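Long-range contacts in NH(3)-dependent NAD(+) synthetase (PDB 3FIU), which belongs to the NAD synthase family and has a parallel-sheet alpha/beta fold of the HUP class, modelled with adenosine monophosphate, pyrophosphate and magnesium bound: residues T142-E147 with L169-V174; F7-Y12 with V174-K179; Y27-F32 with Q134-V139; P55-I60 with E84-S89. All blocks are in the same frame, centred on the assembly; numbering follows the deposited sequence. Where two conformers were deposited one is given.

Contact 1. Residues T142-E147 with L169-V174; sequences TDNACE and LKKSQV. With MG (magnesium ion), chain E; AMP (adenosine monophosphate), chain G; POP (pyrophosphate 2-), chain H.
N144 and K171 cross obliquely, and the amide of one lies beside the aliphatic part of the lysine chain: N144 ND2 is 3.4 Å from K171 CD. ND2 and NZ are both donors and do not bond to each other; water 2 accepts from both, and D41 OD1 takes ND2 by a hydrogen bond and NZ by a salt bridge. A bend at chi2 (71°) turns the K171 chain so that NZ reaches POP O5 at 2.7 Å. N144 points the opposite end of its amide back to its own helix. With CG in the crowded position between backbone N and carbonyl carbon (chi1 58°), OD1 receives E147 N at 2.9 Å, nearly straight at 168°. The reciprocal bond, N144 N to the anti lone pair of E147 OE2 at 3.0 Å, completes a capping box. In that carboxylate OE1 coordinates the magnesium ion at 2.2 Å, while OE2 is held by N144 N and by water 1, itself a magnesium ligand. The cap thus probably helps, as a second shell, to fix the rotation of the metal-binding carboxylate, whose ionised form the nearby ion and lysine would be expected to favour. Behind this polar front, A145 N donates to L169 O at 2.7 Å and C146 SG rests 3.6 Å from K171 N. V174 CG2 closes on N144 CB at 3.9 Å. The start of helix 145-150 thus lies against the start of helix 171-180, with helix 210-218 touching C146 and K170 and helix 40-51 touching K171 and V174.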
# COMPACT_ATOMS: atom_id res chain seq x y z
N THR A 142 -8.74 -1.50 -9.95
CA THR A 142 -9.58 -1.09 -11.10
C THR A 142 -8.94 -0.03 -12.00
O THR A 142 -9.58 0.44 -12.94
CB THR A 142 -10.93 -0.54 -10.62
OG1 THR A 142 -10.70 0.66 -9.89
CG2 THR A 142 -11.69 -1.57 -9.74
N ASP A 143 -7.70 0.35 -11.69
CA ASP A 143 -6.94 1.38 -12.47
C ASP A 143 -6.97 1.06 -13.97
O ASP A 143 -6.66 -0.07 -14.37
CB ASP A 143 -5.49 1.49 -11.99
CG ASP A 143 -5.39 1.66 -10.48
OD1 ASP A 143 -5.13 2.79 -10.02
OD2 ASP A 143 -5.60 0.67 -9.73
N ASN A 144 -7.36 2.04 -14.79
CA ASN A 144 -7.31 1.90 -16.24
C ASN A 144 -6.05 2.64 -16.72
O ASN A 144 -5.35 3.27 -15.90
CB ASN A 144 -8.59 2.44 -16.91
CG ASN A 144 -8.85 3.90 -16.58
OD1 ASN A 144 -7.97 4.74 -16.73
ND2 ASN A 144 -10.07 4.21 -16.12
N ALA A 145 -5.74 2.58 -18.03
CA ALA A 145 -4.49 3.20 -18.53
C ALA A 145 -4.42 4.70 -18.29
O ALA A 145 -3.32 5.24 -18.06
CB ALA A 145 -4.23 2.87 -20.00
N CYS A 146 -5.58 5.37 -18.33
CA CYS A 146 -5.64 6.83 -18.07
C CYS A 146 -5.27 7.20 -16.63
O CYS A 146 -4.38 8.03 -16.39
CB CYS A 146 -7.00 7.42 -18.40
SG CYS A 146 -7.57 7.11 -20.11
N GLU A 147 -5.98 6.60 -15.67
CA GLU A 147 -5.66 6.80 -14.26
C GLU A 147 -4.21 6.46 -13.96
O GLU A 147 -3.52 7.23 -13.28
CB GLU A 147 -6.60 5.98 -13.37
CG GLU A 147 -8.03 6.25 -13.69
CD GLU A 147 -8.99 5.26 -13.02
OE1 GLU A 147 -9.98 5.75 -12.46
OE2 GLU A 147 -8.75 4.04 -13.02
N LEU A 169 -6.09 -0.51 -20.61
CA LEU A 169 -7.25 0.02 -21.35
C LEU A 169 -7.46 1.54 -21.27
O LEU A 169 -7.39 2.14 -20.18
CB LEU A 169 -8.54 -0.66 -20.86
CG LEU A 169 -8.68 -2.18 -21.00
CD1 LEU A 169 -9.97 -2.67 -20.33
CD2 LEU A 169 -8.64 -2.63 -22.44
N LYS A 170 -7.76 2.14 -22.41
CA LYS A 170 -8.19 3.54 -22.48
C LYS A 170 -9.59 3.62 -21.89
O LYS A 170 -10.32 2.62 -21.86
CB LYS A 170 -8.28 3.99 -23.94
CG LYS A 170 -6.93 4.23 -24.63
CD LYS A 170 -7.16 4.58 -26.12
CE LYS A 170 -7.44 3.34 -26.95
NZ LYS A 170 -8.04 3.67 -28.29
N LYS A 171 -9.97 4.81 -21.45
CA LYS A 171 -11.28 4.96 -20.79
C LYS A 171 -12.43 4.57 -21.75
O LYS A 171 -13.38 3.89 -21.36
CB LYS A 171 -11.43 6.39 -20.27
CG LYS A 171 -12.64 6.59 -19.33
CD LYS A 171 -12.38 5.89 -17.99
CE LYS A 171 -13.54 6.15 -17.01
NZ LYS A 171 -13.20 5.59 -15.61
N SER A 172 -12.32 4.97 -23.02
CA SER A 172 -13.32 4.60 -24.01
C SER A 172 -13.44 3.09 -24.17
O SER A 172 -14.55 2.57 -24.41
CB SER A 172 -13.01 5.27 -25.36
OG SER A 172 -11.83 4.69 -25.91
N GLN A 173 -12.33 2.37 -24.03
CA GLN A 173 -12.37 0.92 -24.10
C GLN A 173 -13.00 0.30 -22.86
O GLN A 173 -13.69 -0.72 -22.96
CB GLN A 173 -10.98 0.33 -24.33
CG GLN A 173 -10.45 0.63 -25.73
CD GLN A 173 -8.97 0.33 -25.88
OE1 GLN A 173 -8.19 0.42 -24.92
NE2 GLN A 173 -8.57 0.01 -27.12
N VAL A 174 -12.78 0.92 -21.70
CA VAL A 174 -13.50 0.50 -20.49
C VAL A 174 -15.03 0.65 -20.71
O VAL A 174 -15.80 -0.28 -20.40
CB VAL A 174 -13.02 1.27 -19.25
CG1 VAL A 174 -13.87 0.91 -17.99
CG2 VAL A 174 -11.50 0.98 -19.00
MG MG E . -11.72 4.73 -11.59
P AMP G . -12.01 6.32 -8.57
O1P AMP G . -11.22 5.93 -9.80
O2P AMP G . -11.17 7.16 -7.59
O3P AMP G . -13.39 6.84 -8.74
O5' AMP G . -12.17 4.96 -7.69
C5' AMP G . -11.04 4.06 -7.59
C4' AMP G . -11.54 2.75 -7.00
O4' AMP G . -11.75 2.86 -5.59
C3' AMP G . -12.91 2.32 -7.53
O3' AMP G . -12.73 1.71 -8.80
C2' AMP G . -13.36 1.34 -6.45
O2' AMP G . -12.81 0.03 -6.67
C1' AMP G . -12.79 1.96 -5.18
N9 AMP G . -13.84 2.78 -4.53
C8 AMP G . -13.99 4.13 -4.61
N7 AMP G . -15.08 4.54 -3.90
C5 AMP G . -15.65 3.42 -3.38
C6 AMP G . -16.81 3.14 -2.52
N6 AMP G . -17.62 4.14 -2.11
N1 AMP G . -17.01 1.84 -2.20
C2 AMP G . -16.23 0.82 -2.62
N3 AMP G . -15.13 1.00 -3.40
C4 AMP G . -14.82 2.27 -3.79
P1 POP H . -14.73 3.84 -10.63
O1 POP H . -15.42 2.50 -10.70
O2 POP H . -13.24 3.68 -10.59
O3 POP H . -15.17 4.71 -9.47
O POP H . -15.04 4.62 -12.03
P2 POP H . -14.51 6.11 -12.33
O4 POP H . -12.99 6.12 -12.34
O5 POP H . -15.04 6.34 -13.71
O6 POP H . -15.07 7.14 -11.37
O HOH W 1 -10.24 3.13 -11.06
O HOH W 2 -10.86 6.76 -14.87

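Contact 2. Residues F7-Y12 with V174-K179; sequences FSPKEY and VFELGK
The first turn of helix 9-25 comes alongside the middle of helix 171-180, the CA atoms of P9 and L177 being 5.4 Å apart. No hydrogen bond links the two segments; the contact is made by van der Waals packing. F7 sets CG anti to its backbone N (chi1 -173°), and its ring presents an edge to the other helix. E176 OE1 lies near the ring plane, 3.6 Å from F7 CE2, while F7 CZ meets L177 CG at 3.8 Å. Ring and carboxylate planes are 78° apart, and the weakly positive ring edge probably suits the carboxylate oxygen. P9 adds to the same site: its CG is also 3.6 Å from E176 OE1, and its backbone N sits over the rim of one F7 face, 3.9 Å above the plane. On the flank of the alpha/beta fold, F7 ahead of helix 9-25 and the first turn of that helix pack on helix 171-180. S8 is the N-cap, its OG weakly accepting E11 N, and S8 O takes Y12 N in a helical bond, 2.9 Å. L177, with CG anti to its carbonyl carbon (chi1 -75°), lays CD2 3.6 Å from P9 O and touches L169 and V44 of helix 40-51. Y12 CD2 lies at the F7 ring edge; Y12 OH is hydrogen-bonded to F249 OXT of the second subunit, and their rings meet edge to face.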
# COMPACT_ATOMS: atom_id res chain seq x y z
N PHE A 7 -8.49 -3.51 -30.53
CA PHE A 7 -9.54 -3.79 -29.55
C PHE A 7 -10.91 -4.19 -30.10
O PHE A 7 -11.49 -3.50 -30.93
CB PHE A 7 -9.69 -2.59 -28.61
CG PHE A 7 -10.63 -2.84 -27.46
CD1 PHE A 7 -10.24 -3.64 -26.38
CD2 PHE A 7 -11.89 -2.27 -27.44
CE1 PHE A 7 -11.10 -3.87 -25.32
CE2 PHE A 7 -12.76 -2.48 -26.37
CZ PHE A 7 -12.36 -3.28 -25.31
N SER A 8 -11.40 -5.32 -29.60
CA SER A 8 -12.78 -5.76 -29.79
C SER A 8 -13.31 -6.22 -28.42
O SER A 8 -12.70 -7.09 -27.79
CB SER A 8 -12.83 -6.89 -30.84
OG SER A 8 -13.75 -7.92 -30.50
N PRO A 9 -14.43 -5.62 -27.95
CA PRO A 9 -15.02 -5.93 -26.66
C PRO A 9 -15.18 -7.43 -26.37
O PRO A 9 -14.75 -7.89 -25.32
CB PRO A 9 -16.37 -5.21 -26.70
CG PRO A 9 -16.10 -4.03 -27.54
CD PRO A 9 -15.16 -4.52 -28.62
N LYS A 10 -15.76 -8.17 -27.32
CA LYS A 10 -15.98 -9.60 -27.12
C LYS A 10 -14.68 -10.37 -26.90
O LYS A 10 -14.56 -11.18 -25.99
CB LYS A 10 -16.75 -10.22 -28.30
CG LYS A 10 -17.06 -11.69 -28.10
CD LYS A 10 -17.75 -12.37 -29.29
CE LYS A 10 -18.05 -13.81 -28.91
NZ LYS A 10 -18.95 -14.54 -29.84
N GLU A 11 -13.72 -10.12 -27.77
CA GLU A 11 -12.51 -10.92 -27.79
C GLU A 11 -11.64 -10.59 -26.59
O GLU A 11 -11.17 -11.50 -25.90
CB GLU A 11 -11.77 -10.73 -29.12
CG GLU A 11 -12.68 -11.09 -30.32
CD GLU A 11 -11.93 -11.64 -31.52
OE1 GLU A 11 -10.71 -11.95 -31.40
OE2 GLU A 11 -12.57 -11.79 -32.59
N TYR A 12 -11.47 -9.29 -26.33
CA TYR A 12 -10.69 -8.80 -25.19
C TYR A 12 -11.30 -9.24 -23.87
O TYR A 12 -10.60 -9.71 -22.99
CB TYR A 12 -10.53 -7.27 -25.22
CG TYR A 12 -9.35 -6.80 -24.40
CD1 TYR A 12 -8.07 -6.76 -24.95
CD2 TYR A 12 -9.50 -6.44 -23.05
CE1 TYR A 12 -6.96 -6.36 -24.18
CE2 TYR A 12 -8.39 -6.03 -22.27
CZ TYR A 12 -7.13 -5.99 -22.85
OH TYR A 12 -6.03 -5.59 -22.11
N VAL A 174 -12.78 0.92 -21.70
CA VAL A 174 -13.50 0.50 -20.49
C VAL A 174 -15.03 0.65 -20.71
O VAL A 174 -15.80 -0.28 -20.40
CB VAL A 174 -13.02 1.27 -19.25
CG1 VAL A 174 -13.87 0.91 -17.99
CG2 VAL A 174 -11.50 0.98 -19.00
N PHE A 175 -15.45 1.79 -21.23
CA PHE A 175 -16.88 2.00 -21.51
C PHE A 175 -17.43 1.00 -22.53
O PHE A 175 -18.55 0.51 -22.38
CB PHE A 175 -17.14 3.43 -21.95
CG PHE A 175 -17.26 4.41 -20.82
CD1 PHE A 175 -16.35 5.44 -20.67
CD2 PHE A 175 -18.32 4.33 -19.92
CE1 PHE A 175 -16.46 6.39 -19.64
CE2 PHE A 175 -18.43 5.27 -18.87
CZ PHE A 175 -17.50 6.29 -18.73
N GLU A 176 -16.65 0.70 -23.57
CA GLU A 176 -17.04 -0.31 -24.55
C GLU A 176 -17.27 -1.68 -23.90
O GLU A 176 -18.22 -2.38 -24.23
CB GLU A 176 -16.00 -0.45 -25.66
CG GLU A 176 -15.96 0.68 -26.63
CD GLU A 176 -15.01 0.40 -27.78
OE1 GLU A 176 -15.13 -0.70 -28.39
OE2 GLU A 176 -14.16 1.27 -28.08
N LEU A 177 -16.39 -2.04 -22.97
CA LEU A 177 -16.56 -3.27 -22.19
C LEU A 177 -17.81 -3.21 -21.32
O LEU A 177 -18.58 -4.18 -21.25
CB LEU A 177 -15.32 -3.54 -21.33
CG LEU A 177 -14.08 -4.07 -22.05
CD1 LEU A 177 -12.98 -4.26 -21.03
CD2 LEU A 177 -14.41 -5.39 -22.73
N GLY A 178 -18.03 -2.07 -20.68
CA GLY A 178 -19.25 -1.86 -19.90
C GLY A 178 -20.51 -2.11 -20.70
O GLY A 178 -21.39 -2.86 -20.26
N LYS A 179 -20.59 -1.52 -21.88
CA LYS A 179 -21.72 -1.72 -22.77
C LYS A 179 -21.87 -3.22 -23.15
O LYS A 179 -22.98 -3.77 -23.10
CB LYS A 179 -21.53 -0.88 -24.02
CG LYS A 179 -22.72 -0.84 -24.97
CD LYS A 179 -22.34 -0.04 -26.22
CE LYS A 179 -23.58 0.47 -26.96
NZ LYS A 179 -24.53 -0.61 -27.34

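Contact 3. Residues Y27-F32 with Q134-V139; sequences YPAEGF and QYNRIV
I138 holds CG1 in the crowded position between backbone N and carbonyl carbon (chi1 56°), which leaves CG2 anti to the carbonyl carbon and aimed at Y27. The result is a CH-pi contact: CG2 stands over the centre of the Y27 ring, 3.5 Å from the centroid and 14° off the normal. A29 CB joins the same methyl at 3.7 Å, and I138 CG1 meets F32 CD2 at 3.8 Å, side by side. On the sheet face of R137, a bend at chi2 (-64°) folds the arginine along its neighbour strand, CD lying 3.4 Å from G31 C. NH1 then donates to F32 O at 2.9 Å; the oxygen lies in the guanidinium plane. NH1 is also bonded to T57 OG1. Beside it water 3 accepts from R137 NE in the guanidinium plane and donates to E30 OE1 and Y135 O, tying the carboxylate to the arginine. I138 N donates to G31 O at 2.8 Å in the parallel pairing, in which F32 is opposite I138; E30 N to N136 O, also 2.8 Å, extends the join ahead of it. G31 N is buried without a partner. H239 of the second subunit stacks on Y27. Strand 137-139, entered from helix 113-135 through the positive-phi residue N136, is thus the outermost strand of this chain's parallel sheet on that side, next to 31-35, in a HUP-type alpha/beta fold.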
# COMPACT_ATOMS: atom_id res chain seq x y z
N TYR A 27 -2.26 -18.22 -8.29
CA TYR A 27 -1.75 -17.24 -7.33
C TYR A 27 -1.03 -17.87 -6.14
O TYR A 27 0.08 -17.46 -5.83
CB TYR A 27 -2.85 -16.29 -6.86
CG TYR A 27 -2.33 -14.99 -6.29
CD1 TYR A 27 -1.97 -13.95 -7.12
CD2 TYR A 27 -2.23 -14.81 -4.89
CE1 TYR A 27 -1.51 -12.73 -6.61
CE2 TYR A 27 -1.77 -13.58 -4.36
CZ TYR A 27 -1.43 -12.55 -5.24
OH TYR A 27 -0.97 -11.34 -4.74
N PRO A 28 -1.64 -18.85 -5.45
CA PRO A 28 -2.98 -19.44 -5.52
C PRO A 28 -4.01 -18.71 -4.66
O PRO A 28 -3.67 -18.22 -3.58
CB PRO A 28 -2.77 -20.83 -4.93
CG PRO A 28 -1.73 -20.61 -3.89
CD PRO A 28 -0.79 -19.57 -4.47
N ALA A 29 -5.25 -18.66 -5.14
CA ALA A 29 -6.37 -18.08 -4.39
C ALA A 29 -7.67 -18.75 -4.83
O ALA A 29 -7.71 -19.38 -5.88
CB ALA A 29 -6.46 -16.55 -4.62
N GLU A 30 -8.74 -18.58 -4.06
CA GLU A 30 -10.02 -19.19 -4.41
C GLU A 30 -10.88 -18.28 -5.32
O GLU A 30 -11.77 -18.75 -6.04
CB GLU A 30 -10.76 -19.61 -3.13
CG GLU A 30 -10.08 -20.78 -2.38
CD GLU A 30 -10.57 -20.95 -0.94
OE1 GLU A 30 -11.76 -20.68 -0.65
OE2 GLU A 30 -9.74 -21.38 -0.10
N GLY A 31 -10.60 -16.97 -5.32
CA GLY A 31 -11.45 -16.01 -6.02
C GLY A 31 -11.03 -14.57 -5.76
O GLY A 31 -9.85 -14.29 -5.46
N PHE A 32 -12.01 -13.68 -5.82
CA PHE A 32 -11.77 -12.26 -5.92
C PHE A 32 -12.57 -11.46 -4.92
O PHE A 32 -13.64 -11.87 -4.46
CB PHE A 32 -12.19 -11.77 -7.33
CG PHE A 32 -11.51 -12.51 -8.46
CD1 PHE A 32 -12.19 -13.50 -9.17
CD2 PHE A 32 -10.19 -12.20 -8.81
CE1 PHE A 32 -11.54 -14.20 -10.21
CE2 PHE A 32 -9.54 -12.87 -9.86
CZ PHE A 32 -10.22 -13.89 -10.55
N GLN A 134 -9.19 -13.20 4.97
CA GLN A 134 -10.13 -14.09 5.66
C GLN A 134 -10.72 -15.18 4.74
O GLN A 134 -10.99 -16.28 5.21
CB GLN A 134 -11.25 -13.29 6.33
CG GLN A 134 -12.21 -14.18 7.10
CD GLN A 134 -13.04 -13.43 8.12
OE1 GLN A 134 -12.74 -12.29 8.47
NE2 GLN A 134 -14.12 -14.08 8.60
N TYR A 135 -10.90 -14.88 3.45
CA TYR A 135 -11.59 -15.80 2.52
C TYR A 135 -10.73 -16.30 1.38
O TYR A 135 -11.26 -16.81 0.38
CB TYR A 135 -12.89 -15.16 1.97
CG TYR A 135 -13.94 -14.97 3.04
CD1 TYR A 135 -14.87 -15.98 3.31
CD2 TYR A 135 -13.99 -13.80 3.80
CE1 TYR A 135 -15.83 -15.82 4.30
CE2 TYR A 135 -14.94 -13.63 4.80
CZ TYR A 135 -15.86 -14.64 5.04
OH TYR A 135 -16.80 -14.49 6.03
N ASN A 136 -9.41 -16.16 1.52
CA ASN A 136 -8.42 -16.54 0.46
C ASN A 136 -8.77 -16.00 -0.93
O ASN A 136 -8.87 -16.75 -1.90
CB ASN A 136 -8.19 -18.07 0.40
CG ASN A 136 -6.99 -18.46 -0.48
OD1 ASN A 136 -7.02 -19.48 -1.17
ND2 ASN A 136 -5.94 -17.64 -0.46
N ARG A 137 -8.98 -14.69 -1.02
CA ARG A 137 -9.25 -14.04 -2.30
C ARG A 137 -8.08 -13.19 -2.73
O ARG A 137 -7.24 -12.85 -1.90
CB ARG A 137 -10.48 -13.12 -2.21
CG ARG A 137 -11.77 -13.82 -1.70
CD ARG A 137 -12.28 -14.92 -2.64
NE ARG A 137 -13.47 -15.56 -2.07
CZ ARG A 137 -14.71 -15.07 -2.18
NH1 ARG A 137 -14.95 -13.96 -2.89
NH2 ARG A 137 -15.73 -15.71 -1.60
N ILE A 138 -8.04 -12.81 -4.00
CA ILE A 138 -7.14 -11.72 -4.39
C ILE A 138 -7.91 -10.43 -4.68
O ILE A 138 -9.07 -10.49 -5.08
CB ILE A 138 -6.19 -12.09 -5.54
CG1 ILE A 138 -6.96 -12.57 -6.79
CG2 ILE A 138 -5.22 -13.11 -5.05
CD1 ILE A 138 -6.01 -12.74 -8.04
N VAL A 139 -7.26 -9.29 -4.45
CA VAL A 139 -7.91 -7.98 -4.57
C VAL A 139 -7.72 -7.46 -5.97
O VAL A 139 -6.58 -7.24 -6.44
CB VAL A 139 -7.31 -6.95 -3.55
CG1 VAL A 139 -7.94 -5.56 -3.77
CG2 VAL A 139 -7.50 -7.42 -2.14
O HOH W 3 -13.21 -18.05 -0.85

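Contact 4. Residues P55-I60 with E84-S89; sequences PTTALI and EHYTIS
Strands 56-60 and 84-87, joined through helix 68-81, form a beta-alpha-beta unit at the edge of this chain's sheet; they run parallel, 12° between their directions, their axes approaching to 4.6 Å. E84 leaves the backbone with CG anti to N (chi1 -167°) and runs out extended over T57. Its CB lies 3.6 Å from T57 OG1, and CG follows at 3.9 Å from that same oxygen. CD sits beside it too, and there the carboxylate divides. OE1 stands 3.5 Å from T57 OG1 and accepts from water 5, which also bonds that hydroxyl. OE2 lies in the plane of the Y86 ring at its edge and accepts Y86 OH through its anti lone pair at 2.6 Å; Y131 OH adds a weak bond to OE2 and a further one to T57 OG1. The edge of the Y86 ring is packed by T57 CG2 and L59 CD2, the latter 3.9 Å from Y86 CD1. On the face carrying A58 and H85, I60 lies alongside T87, its CD1 3.7 Å from T87 OG1. L59 and I60 both touch adenosine monophosphate. The main chain there is held by I60 N, which donates to Y86 O at 2.7 Å, nearly along the C=O axis.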
# COMPACT_ATOMS: atom_id res chain seq x y z
N PRO A 55 -15.56 -17.60 -7.11
CA PRO A 55 -16.18 -16.79 -6.06
C PRO A 55 -15.73 -15.34 -6.15
O PRO A 55 -14.54 -15.07 -6.27
CB PRO A 55 -15.67 -17.43 -4.77
CG PRO A 55 -15.51 -18.90 -5.12
CD PRO A 55 -15.05 -18.89 -6.59
N THR A 56 -16.68 -14.42 -6.09
CA THR A 56 -16.39 -13.00 -6.32
C THR A 56 -17.24 -12.23 -5.31
O THR A 56 -18.44 -12.40 -5.29
CB THR A 56 -16.77 -12.54 -7.75
OG1 THR A 56 -15.93 -13.19 -8.72
CG2 THR A 56 -16.60 -11.00 -7.92
N THR A 57 -16.62 -11.39 -4.50
CA THR A 57 -17.39 -10.60 -3.51
C THR A 57 -17.15 -9.14 -3.76
O THR A 57 -16.00 -8.74 -4.02
CB THR A 57 -16.91 -10.96 -2.08
OG1 THR A 57 -17.20 -12.34 -1.84
CG2 THR A 57 -17.58 -10.09 -0.96
N ALA A 58 -18.21 -8.33 -3.62
CA ALA A 58 -18.09 -6.88 -3.72
C ALA A 58 -18.25 -6.19 -2.37
O ALA A 58 -19.14 -6.53 -1.60
CB ALA A 58 -19.12 -6.32 -4.70
N LEU A 59 -17.39 -5.21 -2.10
CA LEU A 59 -17.57 -4.38 -0.94
C LEU A 59 -18.03 -3.00 -1.40
O LEU A 59 -17.42 -2.40 -2.27
CB LEU A 59 -16.27 -4.27 -0.13
CG LEU A 59 -15.64 -5.58 0.34
CD1 LEU A 59 -14.48 -5.25 1.33
CD2 LEU A 59 -16.71 -6.48 0.99
N ILE A 60 -19.10 -2.51 -0.80
CA ILE A 60 -19.49 -1.11 -0.95
C ILE A 60 -19.10 -0.38 0.32
O ILE A 60 -19.51 -0.75 1.42
CB ILE A 60 -20.98 -0.96 -1.23
CG1 ILE A 60 -21.35 -1.74 -2.50
CG2 ILE A 60 -21.41 0.57 -1.31
CD1 ILE A 60 -22.86 -1.74 -2.77
N GLU A 84 -22.12 -12.34 -3.62
CA GLU A 84 -21.86 -11.98 -2.24
C GLU A 84 -21.38 -10.51 -2.15
O GLU A 84 -20.56 -10.07 -2.95
CB GLU A 84 -20.77 -12.89 -1.65
CG GLU A 84 -20.66 -12.79 -0.10
CD GLU A 84 -19.60 -13.72 0.49
OE1 GLU A 84 -19.21 -14.72 -0.18
OE2 GLU A 84 -19.13 -13.42 1.62
N HIS A 85 -21.91 -9.77 -1.19
CA HIS A 85 -21.51 -8.37 -1.04
C HIS A 85 -21.77 -7.87 0.36
O HIS A 85 -22.59 -8.42 1.09
CB HIS A 85 -22.32 -7.51 -2.03
CG HIS A 85 -23.79 -7.58 -1.76
ND1 HIS A 85 -24.56 -8.68 -2.10
CD2 HIS A 85 -24.62 -6.73 -1.12
CE1 HIS A 85 -25.80 -8.48 -1.72
NE2 HIS A 85 -25.87 -7.30 -1.13
N TYR A 86 -21.07 -6.81 0.74
CA TYR A 86 -21.32 -6.11 2.00
C TYR A 86 -21.25 -4.62 1.77
O TYR A 86 -20.41 -4.13 0.99
CB TYR A 86 -20.29 -6.54 3.05
CG TYR A 86 -20.28 -8.04 3.22
CD1 TYR A 86 -19.49 -8.85 2.39
CD2 TYR A 86 -21.11 -8.66 4.16
CE1 TYR A 86 -19.50 -10.21 2.49
CE2 TYR A 86 -21.12 -10.04 4.28
CZ TYR A 86 -20.32 -10.81 3.45
OH TYR A 86 -20.35 -12.17 3.53
N THR A 87 -22.16 -3.90 2.41
CA THR A 87 -22.14 -2.45 2.43
C THR A 87 -21.75 -1.99 3.81
O THR A 87 -22.47 -2.21 4.81
CB THR A 87 -23.50 -1.85 2.04
OG1 THR A 87 -23.91 -2.35 0.76
CG2 THR A 87 -23.40 -0.30 2.00
N ILE A 88 -20.60 -1.34 3.90
CA ILE A 88 -20.04 -0.93 5.20
C ILE A 88 -19.63 0.54 5.17
O ILE A 88 -18.78 0.93 4.35
CB ILE A 88 -18.84 -1.81 5.62
CG1 ILE A 88 -19.26 -3.27 5.75
CG2 ILE A 88 -18.21 -1.29 6.93
CD1 ILE A 88 -18.11 -4.24 5.72
N SER A 89 -20.22 1.35 6.04
CA SER A 89 -19.78 2.75 6.13
C SER A 89 -18.37 2.79 6.71
O SER A 89 -18.09 2.17 7.74
CB SER A 89 -20.68 3.58 7.03
OG SER A 89 -20.21 4.92 7.08
O HOH W 4 -20.39 -14.22 -4.78
O HOH W 5 -18.42 -15.12 -2.72

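Overall arrangement
Contacts 1 and 4 are the buried ones, lying on opposite sides of the chain's centre; contacts 2 and 3 are only partly buried. Helix 171-180 serves contacts 1 and 2, which share V174 and meet where Q173 and L169 pack on F7, yet one is a polar, ligand-holding helix start and the other has no hydrogen bond between its segments. Contacts 3 and 4 belong to one sheet, with strands 31-35 and 56-60 adjacent: both rely on backbone bonding, and F32 N makes a probable hydrogen bond to P55 O between them. Contact 4 contributes to the adenosine monophosphate pocket, contact 1 also to the pyrophosphate and magnesium sites. Contacts 2, 3 and 4 each touch the second subunit.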